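Melanin biosynthesis protein TyrA, putative (Shewanella oneidensis, PDB 2IIZ) binds heme b and probably acts as a peroxidase of the dye-decolorizing (DyP) type, although it was named for melanin biosynthesis. Local coordinates at residues Gly67-Asp72 against Ala98-Leu103; Lys84-Met89 against Tyr180-Lys185; Gln184-Asn189 against His289-Leu294. All blocks are in the same frame, centred on the assembly; numbering follows the deposited sequence.

Interaction 1: Gly67-Asp72 against Ala98-Leu103; sequences GANYWD and AIEYDL
Glu100 makes the first touch, its CG lying 4.0 Å from ND2 of Asn69 where the two side chains cross at about a right angle. A bend at chi2 (-81°) turns CD aside, and the carboxylate finds its partners elsewhere: OE1 takes the amide of Ser298 and OE2 that of Phe86. At Tyr101 the backbone does the work. Its O meets CA of Gly67 at 3.2 Å in a CA-H...O contact, and a CB on Gly67 would fall 2.0 Å from this Tyr101 O, so the close approach depends on the missing side chain. Asp102 carries the rest. Its O accepts a nearly straight hydrogen bond from Gly67 N (2.7 Å), with the donor standing well above the carbonyl plane. Its side chain lies on one face of Tyr70, ring and carboxylate planes 10° apart: CG sits 3.6 Å from Tyr70 CG, OD2 is displaced toward the CD1 and CE1 rim, and CB makes a CH-pi contact 4.2 Å from the Tyr70 ring centroid. Tyr70 CG is anti to its backbone N (chi1 -171°), which sets the root of the ring against Asp102. A carboxylate over an aromatic face is not an obvious match, but Ala29 N binds Asp102 OD2 and probably draws off part of its charge. Asp102 and Leu103 together face Phe27 in a classic beta bulge. The contact thus joins the end of strand 61-67 to the start of its antiparallel neighbour 103-109. Strand 21-29 flanks the latter, helix 34-54 packs on Tyr70 and Leu103, and Tyr101 rests on strand 291-301.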
loop_
_atom_site.group_PDB
_atom_site.type_symbol
_atom_site.label_atom_id
_atom_site.label_comp_id
_atom_site.label_asym_id
_atom_site.label_seq_id
_atom_site.Cartn_x
_atom_site.Cartn_y
_atom_site.Cartn_z
ATOM N N GLY A 67 -4.449 23.693 -5.158
ATOM C CA GLY A 67 -5.132 23.525 -6.442
ATOM C C GLY A 67 -5.345 24.833 -7.192
ATOM O O GLY A 67 -5.529 25.888 -6.583
ATOM N N ALA A 68 -5.325 24.765 -8.519
ATOM C CA ALA A 68 -5.477 25.971 -9.346
ATOM C C ALA A 68 -6.810 26.683 -9.085
ATOM O O ALA A 68 -6.875 27.920 -9.031
ATOM C CB ALA A 68 -5.346 25.615 -10.820
ATOM N N ASN A 69 -7.869 25.894 -8.923
ATOM C CA ASN A 69 -9.227 26.423 -8.745
ATOM C C ASN A 69 -9.564 26.869 -7.309
ATOM O O ASN A 69 -10.659 27.360 -7.048
ATOM C CB ASN A 69 -10.253 25.383 -9.234
ATOM C CG ASN A 69 -10.436 25.406 -10.743
ATOM O OD1 ASN A 69 -9.768 26.167 -11.447
ATOM N ND2 ASN A 69 -11.344 24.572 -11.247
ATOM N N TYR A 70 -8.626 26.692 -6.386
ATOM C CA TYR A 70 -8.822 27.105 -4.997
ATOM C C TYR A 70 -7.835 28.172 -4.541
ATOM O O TYR A 70 -8.019 28.764 -3.479
ATOM C CB TYR A 70 -8.678 25.886 -4.104
ATOM C CG TYR A 70 -9.067 26.120 -2.679
ATOM C CD1 TYR A 70 -10.364 26.493 -2.349
ATOM C CD2 TYR A 70 -8.139 25.966 -1.655
ATOM C CE1 TYR A 70 -10.730 26.709 -1.031
ATOM C CE2 TYR A 70 -8.492 26.178 -0.341
ATOM C CZ TYR A 70 -9.786 26.550 -0.032
ATOM O OH TYR A 70 -10.137 26.759 1.276
ATOM N N TRP A 71 -6.787 28.418 -5.330
ATOM C CA TRP A 71 -5.784 29.426 -4.973
ATOM C C TRP A 71 -6.441 30.715 -4.480
ATOM O O TRP A 71 -6.065 31.239 -3.436
ATOM C CB TRP A 71 -4.850 29.756 -6.152
ATOM C CG TRP A 71 -3.765 30.712 -5.746
ATOM C CD1 TRP A 71 -3.790 32.083 -5.833
ATOM C CD2 TRP A 71 -2.496 30.368 -5.175
ATOM N NE1 TRP A 71 -2.614 32.601 -5.357
ATOM C CE2 TRP A 71 -1.804 31.568 -4.947
ATOM C CE3 TRP A 71 -1.875 29.150 -4.838
ATOM C CZ2 TRP A 71 -0.523 31.594 -4.394
ATOM C CZ3 TRP A 71 -0.593 29.178 -4.285
ATOM C CH2 TRP A 71 0.061 30.391 -4.073
ATOM N N ASP A 72 -7.418 31.208 -5.233
ATOM C CA ASP A 72 -8.013 32.530 -4.958
ATOM C C ASP A 72 -8.969 32.626 -3.762
ATOM O O ASP A 72 -9.306 33.720 -3.325
ATOM C CB ASP A 72 -8.683 33.055 -6.224
ATOM C CG ASP A 72 -7.677 33.396 -7.294
ATOM O OD1 ASP A 72 -6.523 33.713 -6.937
ATOM O OD2 ASP A 72 -8.033 33.347 -8.486
ATOM N N ALA A 98 -9.907 16.500 -16.632
ATOM C CA ALA A 98 -9.542 17.406 -15.568
ATOM C C ALA A 98 -10.422 17.095 -14.381
ATOM O O ALA A 98 -11.646 17.015 -14.503
ATOM C CB ALA A 98 -9.742 18.853 -16.004
ATOM N N ILE A 99 -9.775 16.917 -13.237
ATOM C CA ILE A 99 -10.420 16.667 -11.955
ATOM C C ILE A 99 -9.502 17.332 -10.939
ATOM O O ILE A 99 -8.421 16.820 -10.640
ATOM C CB ILE A 99 -10.544 15.160 -11.660
ATOM C CG1 ILE A 99 -11.448 14.482 -12.705
ATOM C CG2 ILE A 99 -11.138 14.931 -10.276
ATOM C CD1 ILE A 99 -11.556 12.949 -12.583
ATOM N N GLU A 100 -9.932 18.471 -10.420
ATOM C CA GLU A 100 -9.091 19.308 -9.598
ATOM C C GLU A 100 -9.399 19.043 -8.139
ATOM O O GLU A 100 -10.544 18.685 -7.805
ATOM C CB GLU A 100 -9.359 20.778 -9.895
ATOM C CG GLU A 100 -9.347 21.138 -11.387
ATOM C CD GLU A 100 -7.969 21.340 -11.964
ATOM O OE1 GLU A 100 -6.950 21.079 -11.283
ATOM O OE2 GLU A 100 -7.914 21.775 -13.125
ATOM N N TYR A 101 -8.372 19.223 -7.295
ATOM C CA TYR A 101 -8.468 19.089 -5.833
ATOM C C TYR A 101 -7.877 20.346 -5.196
ATOM O O TYR A 101 -6.934 20.919 -5.743
ATOM C CB TYR A 101 -7.704 17.855 -5.330
ATOM C CG TYR A 101 -8.129 16.572 -6.007
ATOM C CD1 TYR A 101 -9.264 15.884 -5.583
ATOM C CD2 TYR A 101 -7.395 16.047 -7.078
ATOM C CE1 TYR A 101 -9.663 14.705 -6.204
ATOM C CE2 TYR A 101 -7.779 14.870 -7.708
ATOM C CZ TYR A 101 -8.917 14.203 -7.266
ATOM O OH TYR A 101 -9.311 13.038 -7.880
ATOM N N ASP A 102 -8.431 20.756 -4.049
ATOM C CA ASP A 102 -8.004 21.981 -3.356
ATOM C C ASP A 102 -6.560 21.922 -2.845
ATOM O O ASP A 102 -5.806 22.896 -2.961
ATOM C CB ASP A 102 -8.935 22.292 -2.173
ATOM C CG ASP A 102 -10.329 22.715 -2.609
ATOM O OD1 ASP A 102 -10.571 22.889 -3.823
ATOM O OD2 ASP A 102 -11.188 22.868 -1.728
ATOM N N LEU A 103 -6.190 20.781 -2.278
ATOM C CA LEU A 103 -4.859 20.597 -1.719
ATOM C C LEU A 103 -4.300 19.220 -2.018
ATOM O O LEU A 103 -5.028 18.216 -2.018
ATOM C CB LEU A 103 -4.884 20.776 -0.208
ATOM C CG LEU A 103 -5.265 22.142 0.341
ATOM C CD1 LEU A 103 -5.410 22.011 1.846
ATOM C CD2 LEU A 103 -4.221 23.198 -0.005
#

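Interaction 2: Lys84-Met89 against Tyr180-Lys185; sequences KPFPAM and YIHVQK
Phe86 reaches from its loop to His182 and Gln184, an instance of one aromatic side chain packing a coil against a strand without a hydrogen bond between them. From CB the chain leaves with CG anti to the backbone N (chi1 -177°). CD1 then comes 4.1 Å from CD2 of His182, the two side chains slanting past each other. Further out, CE1 lies 3.9 Å from CG of Gln184 and more distantly approaches the carbonyl O of Val183. At the tip, CZ meets the amide end: Gln184 NE2 is 3.6 Å from Phe86 CZ, at the ring edge and near its plane, while the amide plane is turned 42° from the ring. The other end of that amide, OE1, is hydrogen-bonded to Tyr186 OH. Behind the ring, CD of the following Pro87, the centre of an inverse gamma turn, lies over one face and also touches His182 CD2 at 4.3 Å. An alanine in place of Phe86 would probably open a gap beside His182 and leave NE2 of Gln184 without its contact at the ring edge. Strand 179-188 runs here between strands 254-262 and 291-301. Helix 266-276 closes the surroundings: its Phe268 stacks on the His182 ring, Leu272 touches Gln184, and Glu269 packs against Pro87.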
loop_
_atom_site.group_PDB
_atom_site.type_symbol
_atom_site.label_atom_id
_atom_site.label_comp_id
_atom_site.label_asym_id
_atom_site.label_seq_id
_atom_site.Cartn_x
_atom_site.Cartn_y
_atom_site.Cartn_z
ATOM N N LYS A 84 -3.168 28.100 -13.778
ATOM C CA LYS A 84 -4.447 27.806 -14.402
ATOM C C LYS A 84 -4.836 26.328 -14.246
ATOM O O LYS A 84 -3.992 25.486 -13.866
ATOM C CB LYS A 84 -4.418 28.211 -15.886
ATOM C CG LYS A 84 -3.420 27.457 -16.773
ATOM C CD LYS A 84 -3.325 28.150 -18.149
ATOM C CE LYS A 84 -2.400 27.400 -19.105
ATOM N N PRO A 85 -6.119 26.011 -14.543
ATOM C CA PRO A 85 -6.613 24.646 -14.348
ATOM C C PRO A 85 -5.933 23.617 -15.254
ATOM O O PRO A 85 -5.187 23.980 -16.160
ATOM C CB PRO A 85 -8.106 24.757 -14.656
ATOM C CG PRO A 85 -8.420 26.257 -14.637
ATOM C CD PRO A 85 -7.169 26.913 -15.068
ATOM N N PHE A 86 -6.184 22.342 -14.994
ATOM C CA PHE A 86 -5.577 21.294 -15.780
ATOM C C PHE A 86 -6.067 21.478 -17.192
ATOM O O PHE A 86 -7.246 21.783 -17.402
ATOM C CB PHE A 86 -5.945 19.906 -15.258
ATOM C CG PHE A 86 -5.275 18.772 -16.001
ATOM C CD1 PHE A 86 -4.001 18.348 -15.643
ATOM C CD2 PHE A 86 -5.926 18.130 -17.060
ATOM C CE1 PHE A 86 -3.379 17.297 -16.330
ATOM C CE2 PHE A 86 -5.316 17.076 -17.755
ATOM C CZ PHE A 86 -4.047 16.655 -17.394
ATOM N N PRO A 87 -5.165 21.303 -18.172
ATOM C CA PRO A 87 -5.556 21.541 -19.556
ATOM C C PRO A 87 -6.245 20.303 -20.184
ATOM O O PRO A 87 -5.621 19.526 -20.914
ATOM C CB PRO A 87 -4.218 21.876 -20.220
ATOM C CG PRO A 87 -3.228 20.993 -19.469
ATOM C CD PRO A 87 -3.750 20.885 -18.064
ATOM N N ALA A 88 -7.532 20.137 -19.891
ATOM C CA ALA A 88 -8.307 19.008 -20.408
ATOM C C ALA A 88 -8.110 18.854 -21.913
ATOM O O ALA A 88 -8.119 19.840 -22.656
ATOM C CB ALA A 88 -9.811 19.199 -20.099
HETATM N N MSE A 89 -7.932 17.620 -22.366
HETATM C CA MSE A 89 -7.958 17.364 -23.799
HETATM C C MSE A 89 -8.277 15.907 -24.128
HETATM O O MSE A 89 -8.149 15.016 -23.287
HETATM C CB MSE A 89 -6.654 17.832 -24.462
HETATM C CG MSE A 89 -5.377 17.424 -23.755
HETATM SE SE MSE A 89 -3.796 18.084 -24.683
HETATM C CE MSE A 89 -3.398 19.663 -23.616
ATOM N N TYR A 180 5.228 24.649 -10.694
ATOM C CA TYR A 180 3.917 24.312 -11.264
ATOM C C TYR A 180 3.787 22.798 -11.370
ATOM O O TYR A 180 4.616 22.128 -12.002
ATOM C CB TYR A 180 3.698 24.976 -12.624
ATOM C CG TYR A 180 3.531 26.489 -12.563
ATOM C CD1 TYR A 180 2.301 27.067 -12.269
ATOM C CD2 TYR A 180 4.605 27.339 -12.804
ATOM C CE1 TYR A 180 2.151 28.470 -12.215
ATOM C CE2 TYR A 180 4.466 28.721 -12.753
ATOM C CZ TYR A 180 3.242 29.289 -12.458
ATOM O OH TYR A 180 3.123 30.676 -12.415
ATOM N N ILE A 181 2.743 22.262 -10.752
ATOM C CA ILE A 181 2.610 20.821 -10.619
ATOM C C ILE A 181 1.369 20.292 -11.331
ATOM O O ILE A 181 0.307 20.875 -11.241
ATOM C CB ILE A 181 2.630 20.444 -9.121
ATOM C CG1 ILE A 181 3.964 20.941 -8.538
ATOM C CG2 ILE A 181 2.427 18.935 -8.915
ATOM C CD1 ILE A 181 4.280 20.461 -7.178
ATOM N N HIS A 182 1.517 19.182 -12.046
ATOM C CA HIS A 182 0.387 18.532 -12.697
ATOM C C HIS A 182 0.441 17.044 -12.378
ATOM O O HIS A 182 1.516 16.428 -12.398
ATOM C CB HIS A 182 0.427 18.723 -14.202
ATOM C CG HIS A 182 0.232 20.145 -14.640
ATOM N ND1 HIS A 182 1.285 20.991 -14.902
ATOM C CD2 HIS A 182 -0.893 20.866 -14.860
ATOM C CE1 HIS A 182 0.818 22.176 -15.265
ATOM N NE2 HIS A 182 -0.501 22.127 -15.247
ATOM N N VAL A 183 -0.722 16.475 -12.089
ATOM C CA VAL A 183 -0.808 15.102 -11.651
ATOM C C VAL A 183 -1.836 14.387 -12.536
ATOM O O VAL A 183 -2.969 14.876 -12.722
ATOM C CB VAL A 183 -1.205 15.069 -10.173
ATOM C CG1 VAL A 183 -1.236 13.657 -9.638
ATOM C CG2 VAL A 183 -0.247 15.940 -9.354
ATOM N N GLN A 184 -1.431 13.243 -13.090
ATOM C CA GLN A 184 -2.332 12.379 -13.843
ATOM C C GLN A 184 -2.219 10.989 -13.259
ATOM O O GLN A 184 -1.135 10.424 -13.240
ATOM C CB GLN A 184 -1.943 12.318 -15.322
ATOM C CG GLN A 184 -2.082 13.623 -16.093
ATOM C CD GLN A 184 -2.078 13.387 -17.605
ATOM O OE1 GLN A 184 -1.015 13.292 -18.227
ATOM N NE2 GLN A 184 -3.273 13.279 -18.197
ATOM N N LYS A 185 -3.328 10.443 -12.781
ATOM C CA LYS A 185 -3.354 9.051 -12.350
ATOM C C LYS A 185 -3.628 8.187 -13.576
ATOM O O LYS A 185 -4.764 8.160 -14.071
ATOM C CB LYS A 185 -4.444 8.797 -11.298
ATOM C CG LYS A 185 -4.380 7.365 -10.703
ATOM C CD LYS A 185 -5.378 7.146 -9.580
ATOM C CE LYS A 185 -6.765 6.805 -10.101
ATOM N NZ LYS A 185 -7.700 6.440 -8.992
#

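Interaction 3: Gln184-Asn189 against His289-Leu294; sequences QKYAHN and HFTSAL. With HEM (protoporphyrin IX containing Fe), chain C.
Backbone bonds pair Ala187 with Ser292 in both directions: Ala187 N reaches Ser292 O at 2.9 Å and Ser292 N reaches Ala187 O at 2.8 Å. Leu294 N to Lys185 O and Asn189 N to Phe290 O extend the ladder at its two ends, and the strand segments run antiparallel at 154°. Among polar side chains, His188 and Thr291 stand side by side on the heme-facing surface, where His188 ND1 and Thr291 OG1 share a 2.7 Å hydrogen bond in the plane of the imidazole. Asp146 holds the other nitrogen, NE2, so the ring is fixed from two points. On the opposite surface a water links Ala187 O to Ser292 OG. Apolar contacts follow the same division: CB of Ala187 meets CD1 of Leu294 at 3.8 Å on the side away from the heme, whereas CB of Ala293 lies 3.7 Å from CE1 of Tyr186, over one face of that ring. The heme vinyl covers the opposite face of Tyr186, so the phenol is sandwiched. Heme contacts complete the set, with vinyl CBB 3.3 Å from His188 CE1 and 3.5 Å from Thr291 CG2, and methyl CMC beside Tyr186 OH. Neighbouring antiparallel strands of a ferredoxin-like sheet lining one rim of the porphyrin, as here, are what is expected of the C-terminal heme-binding half of a DyP-type peroxidase.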
loop_
_atom_site.group_PDB
_atom_site.type_symbol
_atom_site.label_atom_id
_atom_site.label_comp_id
_atom_site.label_asym_id
_atom_site.label_seq_id
_atom_site.Cartn_x
_atom_site.Cartn_y
_atom_site.Cartn_z
ATOM N N GLN A 184 -1.431 13.243 -13.090
ATOM C CA GLN A 184 -2.332 12.379 -13.843
ATOM C C GLN A 184 -2.219 10.989 -13.259
ATOM O O GLN A 184 -1.135 10.424 -13.240
ATOM C CB GLN A 184 -1.943 12.318 -15.322
ATOM C CG GLN A 184 -2.082 13.623 -16.093
ATOM C CD GLN A 184 -2.078 13.387 -17.605
ATOM O OE1 GLN A 184 -1.015 13.292 -18.227
ATOM N NE2 GLN A 184 -3.273 13.279 -18.197
ATOM N N LYS A 185 -3.328 10.443 -12.781
ATOM C CA LYS A 185 -3.354 9.051 -12.350
ATOM C C LYS A 185 -3.628 8.187 -13.576
ATOM O O LYS A 185 -4.764 8.160 -14.071
ATOM C CB LYS A 185 -4.444 8.797 -11.298
ATOM C CG LYS A 185 -4.380 7.365 -10.703
ATOM C CD LYS A 185 -5.378 7.146 -9.580
ATOM C CE LYS A 185 -6.765 6.805 -10.101
ATOM N NZ LYS A 185 -7.700 6.440 -8.992
ATOM N N TYR A 186 -2.580 7.497 -14.051
ATOM C CA TYR A 186 -2.654 6.602 -15.210
ATOM C C TYR A 186 -2.900 5.149 -14.780
ATOM O O TYR A 186 -2.086 4.542 -14.072
ATOM C CB TYR A 186 -1.378 6.679 -16.054
ATOM C CG TYR A 186 -1.261 7.884 -16.985
ATOM C CD1 TYR A 186 -1.769 7.844 -18.261
ATOM C CD2 TYR A 186 -0.633 9.044 -16.585
ATOM C CE1 TYR A 186 -1.664 8.944 -19.134
ATOM C CE2 TYR A 186 -0.518 10.160 -17.442
ATOM C CZ TYR A 186 -1.038 10.095 -18.715
ATOM O OH TYR A 186 -0.937 11.171 -19.573
ATOM N N ALA A 187 -4.034 4.606 -15.222
ATOM C CA ALA A 187 -4.388 3.208 -15.016
ATOM C C ALA A 187 -3.950 2.427 -16.267
ATOM O O ALA A 187 -4.509 2.606 -17.348
ATOM C CB ALA A 187 -5.887 3.070 -14.795
ATOM N N HIS A 188 -2.946 1.567 -16.110
ATOM C CA HIS A 188 -2.404 0.813 -17.226
ATOM C C HIS A 188 -3.319 -0.382 -17.473
ATOM O O HIS A 188 -3.909 -0.923 -16.528
ATOM C CB HIS A 188 -0.989 0.286 -16.906
ATOM C CG HIS A 188 0.061 1.344 -16.785
ATOM N ND1 HIS A 188 -0.186 2.679 -17.017
ATOM C CD2 HIS A 188 1.377 1.253 -16.470
ATOM C CE1 HIS A 188 0.931 3.369 -16.836
ATOM N NE2 HIS A 188 1.895 2.526 -16.508
ATOM N N ASN A 189 -3.430 -0.776 -18.740
ATOM C CA ASN A 189 -4.001 -2.060 -19.133
ATOM C C ASN A 189 -2.850 -3.052 -19.330
ATOM O O ASN A 189 -2.334 -3.244 -20.438
ATOM C CB ASN A 189 -4.824 -1.889 -20.417
ATOM C CG ASN A 189 -5.638 -3.122 -20.774
ATOM O OD1 ASN A 189 -5.514 -4.182 -20.147
ATOM N ND2 ASN A 189 -6.486 -2.985 -21.795
ATOM N N HIS A 289 -2.419 3.933 -26.160
ATOM C CA HIS A 289 -3.332 2.809 -26.458
ATOM C C HIS A 289 -3.331 1.795 -25.331
ATOM O O HIS A 289 -4.051 0.803 -25.408
ATOM C CB HIS A 289 -2.927 2.067 -27.726
ATOM C CG HIS A 289 -2.831 2.927 -28.939
ATOM N ND1 HIS A 289 -2.097 2.556 -30.040
ATOM C CD2 HIS A 289 -3.374 4.135 -29.235
ATOM C CE1 HIS A 289 -2.194 3.498 -30.968
ATOM N NE2 HIS A 289 -2.962 4.467 -30.503
ATOM N N PHE A 290 -2.528 2.025 -24.293
ATOM C CA PHE A 290 -2.264 0.971 -23.288
ATOM C C PHE A 290 -2.512 1.372 -21.836
ATOM O O PHE A 290 -2.383 0.534 -20.929
ATOM C CB PHE A 290 -0.836 0.438 -23.476
ATOM C CG PHE A 290 -0.617 -0.174 -24.840
ATOM C CD1 PHE A 290 -0.925 -1.499 -25.064
ATOM C CD2 PHE A 290 -0.125 0.587 -25.887
ATOM C CE1 PHE A 290 -0.745 -2.077 -26.305
ATOM C CE2 PHE A 290 0.063 0.032 -27.139
ATOM C CZ PHE A 290 -0.246 -1.314 -27.352
ATOM N N THR A 291 -2.870 2.643 -21.631
ATOM C CA THR A 291 -3.131 3.182 -20.306
ATOM C C THR A 291 -4.115 4.304 -20.432
ATOM O O THR A 291 -4.196 4.916 -21.487
ATOM C CB THR A 291 -1.857 3.709 -19.655
ATOM O OG1 THR A 291 -2.110 4.019 -18.281
ATOM C CG2 THR A 291 -1.333 4.931 -20.391
ATOM N N SER A 292 -4.858 4.574 -19.364
ATOM C CA SER A 292 -5.877 5.623 -19.373
ATOM C C SER A 292 -5.692 6.584 -18.214
ATOM O O SER A 292 -5.605 6.154 -17.049
ATOM C CB SER A 292 -7.264 4.988 -19.297
ATOM O OG SER A 292 -7.369 3.919 -20.232
ATOM N N ALA A 293 -5.630 7.882 -18.527
ATOM C CA ALA A 293 -5.516 8.918 -17.484
ATOM C C ALA A 293 -6.886 9.151 -16.822
ATOM O O ALA A 293 -7.795 9.702 -17.442
ATOM C CB ALA A 293 -4.973 10.225 -18.061
ATOM N N LEU A 294 -7.027 8.725 -15.570
ATOM C CA LEU A 294 -8.297 8.834 -14.856
ATOM C C LEU A 294 -8.509 10.194 -14.191
ATOM O O LEU A 294 -9.655 10.577 -13.929
ATOM C CB LEU A 294 -8.389 7.740 -13.800
ATOM C CG LEU A 294 -8.309 6.299 -14.314
ATOM C CD1 LEU A 294 -8.550 5.306 -13.170
ATOM C CD2 LEU A 294 -9.313 6.064 -15.438
HETATM C CHA HEM C . 10.225 9.656 -21.005
HETATM C CHB HEM C . 7.058 6.416 -19.367
HETATM C CHC HEM C . 3.623 9.741 -19.229
HETATM C CHD HEM C . 6.872 13.096 -20.321
HETATM C C1A HEM C . 9.656 8.476 -20.604
HETATM C C2A HEM C . 10.318 7.189 -20.591
HETATM C C3A HEM C . 9.420 6.299 -20.131
HETATM C C4A HEM C . 8.196 6.999 -19.846
HETATM C CMA HEM C . 9.614 4.787 -19.927
HETATM C CAA HEM C . 11.780 6.928 -21.029
HETATM C CBA HEM C . 12.766 7.053 -19.849
HETATM C CGA HEM C . 13.043 8.503 -19.519
HETATM O O1A HEM C . 12.545 9.009 -18.470
HETATM O O2A HEM C . 13.771 9.174 -20.300
HETATM C C1B HEM C . 5.859 7.037 -19.208
HETATM C C2B HEM C . 4.642 6.381 -18.781
HETATM C C3B HEM C . 3.682 7.313 -18.743
HETATM C C4B HEM C . 4.280 8.565 -19.141
HETATM C CMB HEM C . 4.560 4.873 -18.451
HETATM C CAB HEM C . 2.199 7.186 -18.361
HETATM C CBB HEM C . 1.514 6.087 -18.645
HETATM C C1C HEM C . 4.212 10.927 -19.537
HETATM C C2C HEM C . 3.503 12.174 -19.650
HETATM C C3C HEM C . 4.400 13.116 -19.955
HETATM C C4C HEM C . 5.695 12.470 -20.033
HETATM C CMC HEM C . 1.985 12.295 -19.443
HETATM C CAC HEM C . 4.174 14.622 -20.190
HETATM C CBC HEM C . 2.980 15.229 -20.144
HETATM C C1D HEM C . 8.073 12.495 -20.581
HETATM C C2D HEM C . 9.288 13.206 -20.877
HETATM C C3D HEM C . 10.337 12.132 -21.093
HETATM C C4D HEM C . 9.642 10.886 -20.902
HETATM C CMD HEM C . 9.468 14.737 -20.965
HETATM C CAD HEM C . 11.823 12.307 -21.445
HETATM C CBD HEM C . 11.960 12.165 -22.952
HETATM C CGD HEM C . 13.314 12.610 -23.452
HETATM O O1D HEM C . 14.139 11.714 -23.813
HETATM O O2D HEM C . 13.554 13.845 -23.486
HETATM N NA HEM C . 8.359 8.333 -20.145
HETATM N NB HEM C . 5.610 8.376 -19.419
HETATM N NC HEM C . 5.552 11.125 -19.771
HETATM N ND HEM C . 8.315 11.135 -20.602
HETATM FE FE HEM C . 6.904 9.680 -20.173
HETATM O O HOH W 1 -6.421 1.494 -19.245
#

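Following the chain from the N terminus, strand 61-67 leads into the first half of interaction 1, whose loop closes at 98-103 after taking in the small hairpin 89-91/94-96. Interaction 2 opens inside that loop, at 84-89, and closes only at strand 179-188, so the two cross; Glu100 and Phe86 join them directly. Interaction 3 starts on the strand where interaction 2 ends, sharing Gln184 and Lys185, and closes about a hundred residues later on strand 291-301. Ile99 also packs on Leu294, bringing interactions 1 and 3 together. Interactions 1 and 3 each stay within one family region, N-terminal and C-terminal respectively, while interaction 2 joins the two by setting a loop against strand 179-188.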